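Local structure of putative hydroxymethylglutaryl-CoA synthase (Streptococcus mutans, 3SQZ) at residues T245-A248 / E249-R253; D255-L258 / T259-A262. The protein probably catalyses the formation of hydroxymethylglutaryl-CoA, as a thiolase-fold acyltransferase of the HMG-CoA synthase family, and binds coenzyme A. All coordinates share one frame; numbering follows the deposited sequence. Where two conformers were deposited one is given.

Contact 1 of 2, residues T245-A248 / E249-R253; sequences TTWA and EYQKR
Tyr250 N donates to Thr246 O at 2.8 Å, the shortest of four i to i+4 bonds that tie 245-248 to 249-253. In the next of them Gln251 N meets Trp247 O at 3.0 Å and almost straight (N-H...O 171°); Glu249 N to Thr245 O is longer, 3.2 Å. Glu249 OE2 also takes the NE hydrogen of Arg253 at 2.8 Å, a salt bridge between residues one helical turn apart. OE2 meets NE on its anti side, in the guanidinium plane, and the bond is nearly straight.

The closest side-chain packing joins Trp247 and Gln251. The indole CG is anti to the backbone N (chi1 173°), beside the carbonyl carbon, which leans the ring toward the C-terminal end of the helix, where Gln251 can cover it. Gln251 lies over one face of it: CG makes a CH-pi contact 3.7 Å from the centroid of the six-membered ring, and beyond it the amide stacks on the indole with the two planes 15° apart. Tyr250 meets the benzo end of the same indole obliquely, CD2 3.9 Å from Trp247 CZ3.

Outside these residues, Tyr250 OH bonds to Glu208 O, and the Thr245 and Thr246 hydroxyls to Asp241 O and Met242 O; Phe264 meets Trp247 edge-to-face. Thr246, Trp247 and Tyr250 rest on Ile349, and Leu210 touches Thr246 and Tyr250. This is an amphipathic alpha-helix packed on the mixed sheet through strands 203-213 and 346-354, in the layered architecture of the thiolase fold.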
ATOM      1  N   THR A 245     -18.649  -9.690  -8.176  1.00 13.86           N
ATOM      2  CA  THR A 245     -18.602 -11.031  -8.754  1.00 14.57           C
ATOM      3  C   THR A 245     -17.623 -11.940  -8.018  1.00 14.46           C
ATOM      4  O   THR A 245     -17.879 -13.132  -7.847  1.00 15.74           O
ATOM      5  CB  THR A 245     -18.292 -11.008 -10.272  1.00 15.59           C
ATOM      6  OG1 THR A 245     -17.060 -10.319 -10.515  1.00 15.71           O
ATOM      7  CG2 THR A 245     -19.418 -10.328 -11.041  1.00 16.66           C
ATOM      8  N   THR A 246     -16.496 -11.388  -7.576  1.00 13.80           N
ATOM      9  CA  THR A 246     -15.528 -12.204  -6.851  1.00 13.39           C
ATOM     10  C   THR A 246     -16.079 -12.576  -5.472  1.00 13.45           C
ATOM     11  O   THR A 246     -15.950 -13.714  -5.028  1.00 14.03           O
ATOM     12  CB  THR A 246     -14.156 -11.516  -6.739  1.00 12.90           C
ATOM     13  OG1 THR A 246     -13.723 -11.104  -8.044  1.00 13.51           O
ATOM     14  CG2 THR A 246     -13.125 -12.472  -6.153  1.00 13.72           C
ATOM     15  N   TRP A 247     -16.724 -11.625  -4.810  1.00 13.63           N
ATOM     16  CA  TRP A 247     -17.296 -11.894  -3.492  1.00 14.24           C
ATOM     17  C   TRP A 247     -18.447 -12.898  -3.570  1.00 15.06           C
ATOM     18  O   TRP A 247     -18.573 -13.775  -2.710  1.00 15.46           O
ATOM     19  CB  TRP A 247     -17.724 -10.583  -2.832  1.00 15.38           C
ATOM     20  CG  TRP A 247     -18.476 -10.714  -1.531  1.00 16.06           C
ATOM     21  CD1 TRP A 247     -19.703 -10.188  -1.258  1.00 16.68           C
ATOM     22  CD2 TRP A 247     -18.049 -11.378  -0.320  1.00 16.68           C
ATOM     23  NE1 TRP A 247     -20.074 -10.482   0.029  1.00 17.85           N
ATOM     24  CE2 TRP A 247     -19.083 -11.214   0.627  1.00 17.30           C
ATOM     25  CE3 TRP A 247     -16.905 -12.098   0.050  1.00 16.12           C
ATOM     26  CZ2 TRP A 247     -19.009 -11.739   1.918  1.00 18.15           C
ATOM     27  CZ3 TRP A 247     -16.835 -12.620   1.342  1.00 17.51           C
ATOM     28  CH2 TRP A 247     -17.884 -12.438   2.257  1.00 18.52           C
ATOM     29  N   ALA A 248     -19.282 -12.788  -4.599  1.00 15.84           N
ATOM     30  CA  ALA A 248     -20.365 -13.751  -4.769  1.00 17.55           C
ATOM     31  C   ALA A 248     -19.800 -15.161  -4.905  1.00 17.48           C
ATOM     32  O   ALA A 248     -20.276 -16.101  -4.263  1.00 18.93           O
ATOM     33  CB  ALA A 248     -21.218 -13.399  -5.979  1.00 18.68           C
ATOM     34  N   GLU A 249     -18.781 -15.311  -5.741  1.00 16.61           N
ATOM     35  CA  GLU A 249     -18.206 -16.626  -5.980  1.00 16.32           C
ATOM     36  C   GLU A 249     -17.445 -17.136  -4.754  1.00 15.42           C
ATOM     37  O   GLU A 249     -17.456 -18.334  -4.467  1.00 16.44           O
ATOM     38  CB  GLU A 249     -17.318 -16.600  -7.227  1.00 16.81           C
ATOM     39  CG  GLU A 249     -16.711 -17.946  -7.616  1.00 18.33           C
ATOM     40  CD  GLU A 249     -17.733 -18.976  -8.075  1.00 21.00           C
ATOM     41  OE1 GLU A 249     -18.894 -18.611  -8.365  1.00 22.68           O
ATOM     42  OE2 GLU A 249     -17.360 -20.166  -8.148  1.00 21.10           O
ATOM     43  N   TYR A 250     -16.809 -16.224  -4.019  1.00 15.01           N
ATOM     44  CA  TYR A 250     -16.092 -16.574  -2.796  1.00 14.75           C
ATOM     45  C   TYR A 250     -17.043 -17.196  -1.769  1.00 15.54           C
ATOM     46  O   TYR A 250     -16.767 -18.246  -1.187  1.00 15.88           O
ATOM     47  CB  TYR A 250     -15.407 -15.335  -2.195  1.00 14.38           C
ATOM     48  CG  TYR A 250     -14.467 -15.668  -1.064  1.00 13.70           C
ATOM     49  CD1 TYR A 250     -13.111 -15.856  -1.303  1.00 14.15           C
ATOM     50  CD2 TYR A 250     -14.930 -15.800   0.242  1.00 14.76           C
ATOM     51  CE1 TYR A 250     -12.242 -16.181  -0.278  1.00 13.73           C
ATOM     52  CE2 TYR A 250     -14.069 -16.125   1.273  1.00 15.46           C
ATOM     53  CZ  TYR A 250     -12.727 -16.319   1.007  1.00 14.67           C
ATOM     54  OH  TYR A 250     -11.865 -16.644   2.021  1.00 15.27           O
ATOM     55  N   GLN A 251     -18.168 -16.530  -1.541  1.00 16.46           N
ATOM     56  CA  GLN A 251     -19.172 -17.031  -0.616  1.00 18.32           C
ATOM     57  C   GLN A 251     -19.626 -18.432  -0.989  1.00 19.31           C
ATOM     58  O   GLN A 251     -19.802 -19.282  -0.115  1.00 20.07           O
ATOM     59  CB  GLN A 251     -20.371 -16.090  -0.575  1.00 19.64           C
ATOM     60  CG  GLN A 251     -20.067 -14.783   0.106  1.00 20.97           C
ATOM     61  CD  GLN A 251     -21.171 -13.776  -0.069  1.00 22.55           C
ATOM     62  OE1 GLN A 251     -21.217 -13.052  -1.066  1.00 24.03           O
ATOM     63  NE2 GLN A 251     -22.075 -13.724   0.900  1.00 23.99           N
ATOM     64  N   LYS A 252     -19.827 -18.668  -2.283  1.00 19.01           N
ATOM     65  CA  LYS A 252     -20.276 -19.972  -2.760  1.00 20.92           C
ATOM     66  C   LYS A 252     -19.235 -21.058  -2.535  1.00 20.16           C
ATOM     67  O   LYS A 252     -19.559 -22.146  -2.073  1.00 21.50           O
ATOM     68  CB  LYS A 252     -20.627 -19.919  -4.248  1.00 23.18           C
ATOM     69  CG  LYS A 252     -21.806 -19.030  -4.587  1.00 26.41           C
ATOM     70  CD  LYS A 252     -22.089 -19.058  -6.081  1.00 28.54           C
ATOM     71  CE  LYS A 252     -23.211 -18.101  -6.452  1.00 30.18           C
ATOM     72  NZ  LYS A 252     -24.462 -18.401  -5.698  1.00 31.15           N
ATOM     73  N   ARG A 253     -17.987 -20.773  -2.883  1.00 17.64           N
ATOM     74  CA  ARG A 253     -16.945 -21.785  -2.785  1.00 16.41           C
ATOM     75  C   ARG A 253     -16.603 -22.128  -1.346  1.00 16.08           C
ATOM     76  O   ARG A 253     -16.260 -23.272  -1.046  1.00 17.12           O
ATOM     77  CB  ARG A 253     -15.687 -21.341  -3.524  1.00 16.90           C
ATOM     78  CG  ARG A 253     -15.887 -21.253  -5.013  1.00 17.89           C
ATOM     79  CD  ARG A 253     -14.572 -21.096  -5.739  1.00 18.42           C
ATOM     80  NE  ARG A 253     -14.798 -20.888  -7.162  1.00 18.97           N
ATOM     81  CZ  ARG A 253     -13.850 -20.949  -8.088  1.00 19.65           C
ATOM     82  NH1 ARG A 253     -12.600 -21.228  -7.743  1.00 20.27           N
ATOM     83  NH2 ARG A 253     -14.158 -20.734  -9.356  1.00 19.99           N
TER

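Contact 2 of 2, residues D255-L258 / T259-A262; sequences DVSL and TDFA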
ATOM      1  N   ASP A 255     -18.437 -21.169   1.666  1.00 18.11           N
ATOM      2  CA  ASP A 255     -19.523 -21.221   2.643  1.00 18.58           C
ATOM      3  C   ASP A 255     -19.351 -20.195   3.761  1.00 17.76           C
ATOM      4  O   ASP A 255     -19.359 -20.536   4.944  1.00 19.15           O
ATOM      5  CB  ASP A 255     -19.662 -22.628   3.229  1.00 21.72           C
ATOM      6  CG  ASP A 255     -20.901 -22.782   4.088  1.00 25.26           C
ATOM      7  OD1 ASP A 255     -21.898 -22.072   3.831  1.00 26.47           O
ATOM      8  OD2 ASP A 255     -20.876 -23.615   5.020  1.00 27.90           O
ATOM      9  N   VAL A 256     -19.209 -18.936   3.374  1.00 16.50           N
ATOM     10  CA  VAL A 256     -19.134 -17.850   4.334  1.00 15.82           C
ATOM     11  C   VAL A 256     -20.093 -16.745   3.939  1.00 15.52           C
ATOM     12  O   VAL A 256     -20.624 -16.724   2.821  1.00 16.81           O
ATOM     13  CB  VAL A 256     -17.715 -17.258   4.437  1.00 17.81           C
ATOM     14  CG1 VAL A 256     -16.735 -18.310   4.939  1.00 19.81           C
ATOM     15  CG2 VAL A 256     -17.279 -16.681   3.095  1.00 19.09           C
ATOM     16  N   SER A 257     -20.310 -15.835   4.878  1.00 15.19           N
ATOM     17  CA  SER A 257     -21.068 -14.644   4.559  0.58 16.29           C
ATOM     18  C   SER A 257     -20.514 -13.474   5.340  1.00 14.39           C
ATOM     19  O   SER A 257     -19.543 -13.612   6.087  1.00 14.69           O
ATOM     20  CB  SER A 257     -22.547 -14.839   4.857  0.58 18.21           C
ATOM     21  OG  SER A 257     -22.754 -14.836   6.251  0.58 18.18           O
ATOM     22  N   LEU A 258     -21.097 -12.307   5.110  1.00 14.58           N
ATOM     23  CA  LEU A 258     -20.622 -11.085   5.731  1.00 16.39           C
ATOM     24  C   LEU A 258     -20.523 -11.256   7.244  1.00 17.69           C
ATOM     25  O   LEU A 258     -19.588 -10.760   7.871  1.00 18.91           O
ATOM     26  CB  LEU A 258     -21.566  -9.927   5.393  1.00 17.86           C
ATOM     27  CG  LEU A 258     -21.816  -9.613   3.912  1.00 19.13           C
ATOM     28  CD1 LEU A 258     -23.106  -8.817   3.750  1.00 20.08           C
ATOM     29  CD2 LEU A 258     -20.637  -8.878   3.284  1.00 19.84           C
ATOM     30  N   THR A 259     -21.478 -11.974   7.827  1.00 17.59           N
ATOM     31  CA  THR A 259     -21.558 -12.097   9.279  1.00 19.85           C
ATOM     32  C   THR A 259     -20.432 -12.928   9.904  1.00 18.52           C
ATOM     33  O   THR A 259     -20.291 -12.964  11.127  1.00 20.49           O
ATOM     34  CB  THR A 259     -22.931 -12.653   9.725  1.00 24.07           C
ATOM     35  OG1 THR A 259     -23.202 -13.869   9.022  1.00 26.24           O
ATOM     36  CG2 THR A 259     -24.049 -11.646   9.439  1.00 26.10           C
ATOM     37  N   ASP A 260     -19.623 -13.584   9.078  1.00 15.39           N
ATOM     38  CA  ASP A 260     -18.477 -14.326   9.603  1.00 14.95           C
ATOM     39  C   ASP A 260     -17.294 -13.420   9.930  1.00 13.75           C
ATOM     40  O   ASP A 260     -16.328 -13.849  10.560  1.00 14.89           O
ATOM     41  CB  ASP A 260     -18.054 -15.415   8.622  1.00 16.14           C
ATOM     42  CG  ASP A 260     -19.087 -16.511   8.504  1.00 17.95           C
ATOM     43  OD1 ASP A 260     -19.564 -16.982   9.557  1.00 20.92           O
ATOM     44  OD2 ASP A 260     -19.441 -16.890   7.371  1.00 18.34           O
ATOM     45  N   PHE A 261     -17.388 -12.157   9.528  1.00 13.19           N
ATOM     46  CA  PHE A 261     -16.257 -11.243   9.622  1.00 13.08           C
ATOM     47  C   PHE A 261     -16.549 -10.059  10.524  1.00 13.52           C
ATOM     48  O   PHE A 261     -17.682  -9.589  10.599  1.00 16.49           O
ATOM     49  CB  PHE A 261     -15.861 -10.794   8.218  1.00 13.77           C
ATOM     50  CG  PHE A 261     -15.502 -11.940   7.333  1.00 13.27           C
ATOM     51  CD1 PHE A 261     -14.257 -12.533   7.440  1.00 13.14           C
ATOM     52  CD2 PHE A 261     -16.426 -12.479   6.452  1.00 13.92           C
ATOM     53  CE1 PHE A 261     -13.924 -13.621   6.661  1.00 14.26           C
ATOM     54  CE2 PHE A 261     -16.097 -13.568   5.667  1.00 14.52           C
ATOM     55  CZ  PHE A 261     -14.847 -14.139   5.775  1.00 14.35           C
ATOM     56  N   ALA A 262     -15.514  -9.588  11.211  1.00 11.73           N
ATOM     57  CA  ALA A 262     -15.630  -8.435  12.089  1.00 11.78           C
ATOM     58  C   ALA A 262     -15.302  -7.139  11.358  1.00 11.75           C
ATOM     59  O   ALA A 262     -15.634  -6.059  11.843  1.00 12.27           O
ATOM     60  CB  ALA A 262     -14.713  -8.605  13.288  1.00 12.98           C
TER
HETATM   61  O   HOH W   1     -22.090 -17.735   7.076  1.00 35.68           O
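From an extended backbone at Ser257 (phi -145°, psi 178°) the chain winds into a short 3-10 turn, in which Asp260 N donates to Ser257 O at 3.0 Å and Phe261 N to Leu258 O at 3.1 Å.

Asp260 reaches back over the start of the turn. With CG anti to the carbonyl carbon (chi1 -68°), the carboxylate faces the preceding chain, and OD2 accepts the Ser257 N-H at 2.8 Å. The hydrogen arrives on the anti side of OD2, somewhat out of the carboxylate plane. Ser257 and Asp260 are thus gripped twice, backbone to backbone and backbone to side chain: a 3-10 turn closed by its i+3 backbone bond, with the carboxylate of the last residue returning to the N-H of the first. A water donates to the same OD2 at 2.8 Å, giving this oxygen two donors and probably favouring the charged form. In the given conformer of Ser257 that water also bonds to Ser257 OG, at 3.1 Å, and so bridges the two side chains. Val256 passes close by, its CB 3.4 Å from OD2.

The Phe261 ring packs against the Ser257 carbonyl. Its CD2 comes within 3.3 Å of Ser257 O, approached obliquely, while Val256 CG2 sits at the ring edge near the ring plane, 4.2 Å from CE2. The phenyl also touches Trp247 of the preceding helix and Ala337 of strand 335-342. Leu258 touches Trp247 as well, and Val286. Past the ring, Ala262 and Lys335 are joined by backbone hydrogen bonds, where the loop passes into the edge strand 263-266 of the large mixed sheet.

How the contacts relate
Contact 1 lies in the last turns of helix 232-254 and contact 2 forms the loop that carries the chain on to strand 263-266; their centres are 12 Å apart. The two pack directly: Trp247 CZ2 lies 3.6 Å from Leu258 CD2, Tyr250 CE2 lies 3.7 Å from Val256 CG2, and Gln251 CG comes within 3.4 Å of Val256 O. The loop thus folds back along the helix residues Trp247, Tyr250 and Gln251. Neither contact forms the catalytic pocket. The side chain of Thr246 in contact 1 is about 12 Å from that of His267, the predicted proton donor/acceptor, and about 14 Å from the bound coenzyme A; contact 2 lies away from these sites.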